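Local atomic coordinates of sister chromatid cohesion protein (Chaetomium thermophilum, PDB entry 5T8V), a protein that probably acts as a cohesin loader that binds chromatin, the present chain being the C-terminal, HEAT-repeat part of the Scc2 protein. Residues S358-L372 with S538-G550. Residues are numbered along the deposited sequence; the frame is centred on the assembly and turned at random.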
loop_
_atom_site.group_PDB
_atom_site.type_symbol
_atom_site.label_atom_id
_atom_site.label_comp_id
_atom_site.label_asym_id
_atom_site.label_seq_id
_atom_site.Cartn_x
_atom_site.Cartn_y
_atom_site.Cartn_z
ATOM N N SER A 358 33.681 40.285 2.889
ATOM C CA SER A 358 34.298 38.970 2.746
ATOM C C SER A 358 35.058 38.586 4.011
ATOM O O SER A 358 34.931 37.462 4.515
ATOM C CB SER A 358 35.227 38.962 1.532
ATOM O OG SER A 358 35.891 37.718 1.404
ATOM N N THR A 359 35.848 39.519 4.546
ATOM C CA THR A 359 36.638 39.225 5.736
ATOM C C THR A 359 35.744 39.017 6.951
ATOM O O THR A 359 36.002 38.129 7.771
ATOM C CB THR A 359 37.635 40.351 5.996
ATOM O OG1 THR A 359 38.398 40.599 4.808
ATOM C CG2 THR A 359 38.579 39.975 7.131
ATOM N N ALA A 360 34.696 39.830 7.091
ATOM C CA ALA A 360 33.744 39.626 8.177
ATOM C C ALA A 360 33.147 38.226 8.113
ATOM O O ALA A 360 33.065 37.519 9.126
ATOM C CB ALA A 360 32.646 40.689 8.111
ATOM N N ILE A 361 32.736 37.804 6.917
ATOM C CA ILE A 361 32.184 36.465 6.741
ATOM C C ILE A 361 33.207 35.411 7.136
ATOM O O ILE A 361 32.869 34.411 7.777
ATOM C CB ILE A 361 31.712 36.275 5.288
ATOM C CG1 ILE A 361 30.498 37.169 5.006
ATOM C CG2 ILE A 361 31.399 34.800 4.997
ATOM C CD1 ILE A 361 29.196 36.698 5.640
ATOM N N ARG A 362 34.471 35.609 6.756
ATOM C CA ARG A 362 35.471 34.585 7.036
ATOM C C ARG A 362 35.760 34.490 8.530
ATOM O O ARG A 362 35.888 33.385 9.078
ATOM C CB ARG A 362 36.747 34.878 6.240
ATOM C CG ARG A 362 37.584 33.650 5.882
ATOM C CD ARG A 362 36.746 32.552 5.233
ATOM N NE ARG A 362 35.832 33.082 4.222
ATOM C CZ ARG A 362 34.664 32.534 3.894
ATOM N NH1 ARG A 362 34.234 31.435 4.502
ATOM N NH2 ARG A 362 33.912 33.095 2.955
ATOM N N ASP A 363 35.858 35.635 9.208
ATOM C CA ASP A 363 35.961 35.639 10.663
ATOM C C ASP A 363 34.805 34.869 11.289
ATOM O O ASP A 363 35.010 33.950 12.097
ATOM C CB ASP A 363 35.976 37.078 11.177
ATOM C CG ASP A 363 37.256 37.810 10.833
ATOM O OD1 ASP A 363 38.098 37.242 10.104
ATOM O OD2 ASP A 363 37.417 38.963 11.289
ATOM N N LEU A 364 33.573 35.233 10.920
ATOM C CA LEU A 364 32.418 34.539 11.473
ATOM C C LEU A 364 32.510 33.042 11.217
ATOM O O LEU A 364 32.151 32.234 12.079
ATOM C CB LEU A 364 31.124 35.101 10.886
ATOM C CG LEU A 364 29.857 34.357 11.322
ATOM C CD1 LEU A 364 29.739 34.306 12.841
ATOM C CD2 LEU A 364 28.634 35.010 10.720
ATOM N N ASP A 365 32.993 32.650 10.039
ATOM C CA ASP A 365 33.127 31.231 9.735
ATOM C C ASP A 365 34.086 30.559 10.709
ATOM O O ASP A 365 33.777 29.501 11.275
ATOM C CB ASP A 365 33.598 31.050 8.291
ATOM C CG ASP A 365 33.733 29.594 7.898
ATOM O OD1 ASP A 365 32.693 28.915 7.771
ATOM O OD2 ASP A 365 34.876 29.131 7.706
ATOM N N THR A 366 35.249 31.177 10.942
ATOM C CA THR A 366 36.236 30.567 11.828
ATOM C C THR A 366 35.711 30.457 13.255
ATOM O O THR A 366 36.014 29.486 13.958
ATOM C CB THR A 366 37.544 31.360 11.811
ATOM O OG1 THR A 366 37.307 32.692 12.284
ATOM C CG2 THR A 366 38.133 31.408 10.406
ATOM N N ILE A 367 34.929 31.439 13.712
ATOM C CA ILE A 367 34.456 31.365 15.092
ATOM C C ILE A 367 33.271 30.412 15.231
ATOM O O ILE A 367 33.130 29.742 16.261
ATOM C CB ILE A 367 34.096 32.760 15.632
ATOM C CG1 ILE A 367 33.834 32.681 17.138
ATOM C CG2 ILE A 367 32.874 33.317 14.916
ATOM C CD1 ILE A 367 33.590 34.019 17.804
ATOM N N SER A 368 32.410 30.324 14.218
ATOM C CA SER A 368 31.144 29.616 14.364
ATOM C C SER A 368 31.226 28.149 13.958
ATOM O O SER A 368 30.554 27.310 14.568
ATOM C CB SER A 368 30.047 30.310 13.547
ATOM O OG SER A 368 30.264 30.164 12.156
ATOM N N THR A 369 32.018 27.806 12.941
ATOM C CA THR A 369 32.022 26.419 12.482
ATOM C C THR A 369 32.453 25.432 13.563
ATOM O O THR A 369 31.885 24.326 13.606
ATOM C CB THR A 369 32.901 26.269 11.234
ATOM O OG1 THR A 369 34.226 26.736 11.509
ATOM C CG2 THR A 369 32.309 27.051 10.064
ATOM N N PRO A 370 33.403 25.740 14.454
ATOM C CA PRO A 370 33.749 24.759 15.495
ATOM C C PRO A 370 32.610 24.477 16.463
ATOM O O PRO A 370 32.481 23.344 16.947
ATOM C CB PRO A 370 34.943 25.408 16.211
ATOM C CG PRO A 370 35.428 26.477 15.290
ATOM C CD PRO A 370 34.223 26.957 14.567
ATOM N N LEU A 371 31.779 25.476 16.763
ATOM C CA LEU A 371 30.669 25.267 17.687
ATOM C C LEU A 371 29.676 24.256 17.125
ATOM O O LEU A 371 29.254 23.321 17.820
ATOM C CB LEU A 371 29.982 26.603 17.973
ATOM C CG LEU A 371 30.902 27.700 18.520
ATOM C CD1 LEU A 371 30.172 29.032 18.598
ATOM C CD2 LEU A 371 31.447 27.316 19.881
ATOM N N LEU A 372 29.298 24.424 15.859
ATOM C CA LEU A 372 28.376 23.485 15.234
ATOM C C LEU A 372 29.041 22.152 14.926
ATOM O O LEU A 372 28.347 21.132 14.847
ATOM C CB LEU A 372 27.797 24.109 13.966
ATOM C CG LEU A 372 26.945 25.351 14.246
ATOM C CD1 LEU A 372 26.660 26.084 12.969
ATOM C CD2 LEU A 372 25.639 24.989 14.955
ATOM N N SER A 538 24.633 30.440 17.030
ATOM C CA SER A 538 25.646 29.841 16.168
ATOM C C SER A 538 25.031 29.344 14.863
ATOM O O SER A 538 25.629 29.502 13.792
ATOM C CB SER A 538 26.362 28.707 16.902
ATOM O OG SER A 538 25.443 27.763 17.415
ATOM N N GLU A 539 23.835 28.751 14.926
ATOM C CA GLU A 539 23.148 28.367 13.695
ATOM C C GLU A 539 22.942 29.570 12.783
ATOM O O GLU A 539 23.131 29.479 11.563
ATOM C CB GLU A 539 21.804 27.717 14.023
ATOM C CG GLU A 539 21.905 26.288 14.515
ATOM C CD GLU A 539 20.547 25.629 14.650
ATOM O OE1 GLU A 539 19.525 26.354 14.655
ATOM O OE2 GLU A 539 20.500 24.383 14.741
ATOM N N TRP A 540 22.549 30.704 13.360
ATOM C CA TRP A 540 22.347 31.922 12.584
ATOM C C TRP A 540 23.640 32.351 11.901
ATOM O O TRP A 540 23.662 32.609 10.692
ATOM C CB TRP A 540 21.822 33.025 13.504
ATOM C CG TRP A 540 21.337 34.261 12.808
ATOM C CD1 TRP A 540 21.271 34.480 11.464
ATOM C CD2 TRP A 540 20.847 35.453 13.434
ATOM N NE1 TRP A 540 20.770 35.737 11.213
ATOM C CE2 TRP A 540 20.502 36.353 12.407
ATOM C CE3 TRP A 540 20.668 35.846 14.762
ATOM C CZ2 TRP A 540 19.988 37.620 12.669
ATOM C CZ3 TRP A 540 20.159 37.103 15.019
ATOM C CH2 TRP A 540 19.825 37.975 13.979
ATOM N N GLY A 541 24.731 32.430 12.664
ATOM C CA GLY A 541 26.006 32.792 12.063
ATOM C C GLY A 541 26.388 31.875 10.917
ATOM O O GLY A 541 26.769 32.329 9.832
ATOM N N SER A 542 26.283 30.564 11.141
ATOM C CA SER A 542 26.645 29.610 10.100
ATOM C C SER A 542 25.792 29.799 8.857
ATOM O O SER A 542 26.298 29.712 7.733
ATOM C CB SER A 542 26.510 28.187 10.622
ATOM O OG SER A 542 26.825 27.250 9.609
ATOM N N LYS A 543 24.495 30.053 9.032
ATOM C CA LYS A 543 23.641 30.264 7.869
ATOM C C LYS A 543 24.001 31.550 7.141
ATOM O O LYS A 543 23.911 31.606 5.911
ATOM C CB LYS A 543 22.173 30.272 8.286
ATOM C CG LYS A 543 21.633 28.894 8.649
ATOM C CD LYS A 543 21.558 27.975 7.435
ATOM C CE LYS A 543 21.105 26.576 7.814
ATOM N NZ LYS A 543 21.098 25.662 6.634
ATOM N N ILE A 544 24.411 32.587 7.872
ATOM C CA ILE A 544 24.946 33.779 7.221
ATOM C C ILE A 544 26.122 33.401 6.329
ATOM O O ILE A 544 26.172 33.760 5.145
ATOM C CB ILE A 544 25.347 34.828 8.275
ATOM C CG1 ILE A 544 24.100 35.379 8.966
ATOM C CG2 ILE A 544 26.138 35.973 7.640
ATOM C CD1 ILE A 544 24.392 36.047 10.282
ATOM N N CYS A 545 27.083 32.658 6.883
ATOM C CA CYS A 545 28.258 32.275 6.104
ATOM C C CYS A 545 27.867 31.470 4.868
ATOM O O CYS A 545 28.364 31.725 3.766
ATOM C CB CYS A 545 29.229 31.485 6.978
ATOM S SG CYS A 545 29.927 32.450 8.328
ATOM N N THR A 546 26.977 30.487 5.028
ATOM C CA THR A 546 26.564 29.679 3.885
ATOM C C THR A 546 25.882 30.536 2.827
ATOM O O THR A 546 26.133 30.377 1.627
ATOM C CB THR A 546 25.635 28.554 4.343
ATOM O OG1 THR A 546 26.371 27.630 5.151
ATOM C CG2 THR A 546 25.037 27.807 3.148
ATOM N N CYS A 547 25.006 31.445 3.257
ATOM C CA CYS A 547 24.338 32.341 2.321
ATOM C C CYS A 547 25.353 33.140 1.517
ATOM O O CYS A 547 25.293 33.181 0.282
ATOM C CB CYS A 547 23.391 33.268 3.084
ATOM S SG CYS A 547 22.723 34.653 2.126
ATOM N N TYR A 548 26.310 33.772 2.201
ATOM C CA TYR A 548 27.294 34.592 1.501
ATOM C C TYR A 548 28.163 33.749 0.572
ATOM O O TYR A 548 28.493 34.179 -0.540
ATOM C CB TYR A 548 28.158 35.341 2.513
ATOM C CG TYR A 548 29.255 36.175 1.895
ATOM C CD1 TYR A 548 30.481 35.613 1.568
ATOM C CD2 TYR A 548 29.074 37.530 1.655
ATOM C CE1 TYR A 548 31.489 36.369 1.012
ATOM C CE2 TYR A 548 30.081 38.299 1.099
ATOM C CZ TYR A 548 31.285 37.711 0.779
ATOM O OH TYR A 548 32.294 38.460 0.225
ATOM N N ASP A 549 28.549 32.549 1.010
ATOM C CA ASP A 549 29.428 31.695 0.219
ATOM C C ASP A 549 28.704 30.970 -0.908
ATOM O O ASP A 549 29.371 30.373 -1.760
ATOM C CB ASP A 549 30.114 30.665 1.120
ATOM C CG ASP A 549 31.126 31.291 2.061
ATOM O OD1 ASP A 549 31.673 32.363 1.724
ATOM O OD2 ASP A 549 31.380 30.707 3.139
ATOM N N GLY A 550 27.370 30.998 -0.936
ATOM C CA GLY A 550 26.639 30.330 -1.998
ATOM C C GLY A 550 26.540 31.120 -3.284
ATOM O O GLY A 550 26.316 30.526 -4.344
#
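Ile361 and Cys545 bring the backbones of helices 358-372 and 538-550 to a CA-CA distance of 5.8 Å, and Ser368 with Ser538 does the same at the other end. The short axes approach to 8.9 Å with their directions 130° apart, an obliquely antiparallel packing of two helices in the HEAT-repeat array. At Gly541, where a CB would point toward the other helix, Leu364 packs on bare backbone, with Leu364 CD2 3.4 Å from Gly541 O. Ile361 is a knob in a hole formed by Ile544, Cys545, Tyr548 and Asp549. Its CG1 lies over one face of the Tyr548 ring, 3.7 Å from the centroid and 19° off the normal, a CH-pi contact; with CG of Tyr548 anti to the backbone N (chi1 177°), the ring is carried to the isoleucine. Tyr548 OH is hydrogen-bonded to His357 ND1, the residue directly before Ser358. Cys545 SG packs against Leu364 CG, at 3.6 Å, and beside the backbone N of Asp365.

Beside this packing, the Arg362 chain bends at chi2 and chi3 and holds both carboxylate oxygens of Asp549: NH2 donates to OD1 at 2.7 Å and NH1 to OD2 at 3.2 Å, guanidinium and carboxylate nearly coplanar. Asp365 joins this network at longer range. A leucine here would probably leave the Asp549 carboxylate without its cationic mate and two acids close together. The chemistry thus implies an apolar seam, continued by Ile544 onto helix 556-574, flanked by a bidentate salt bridge.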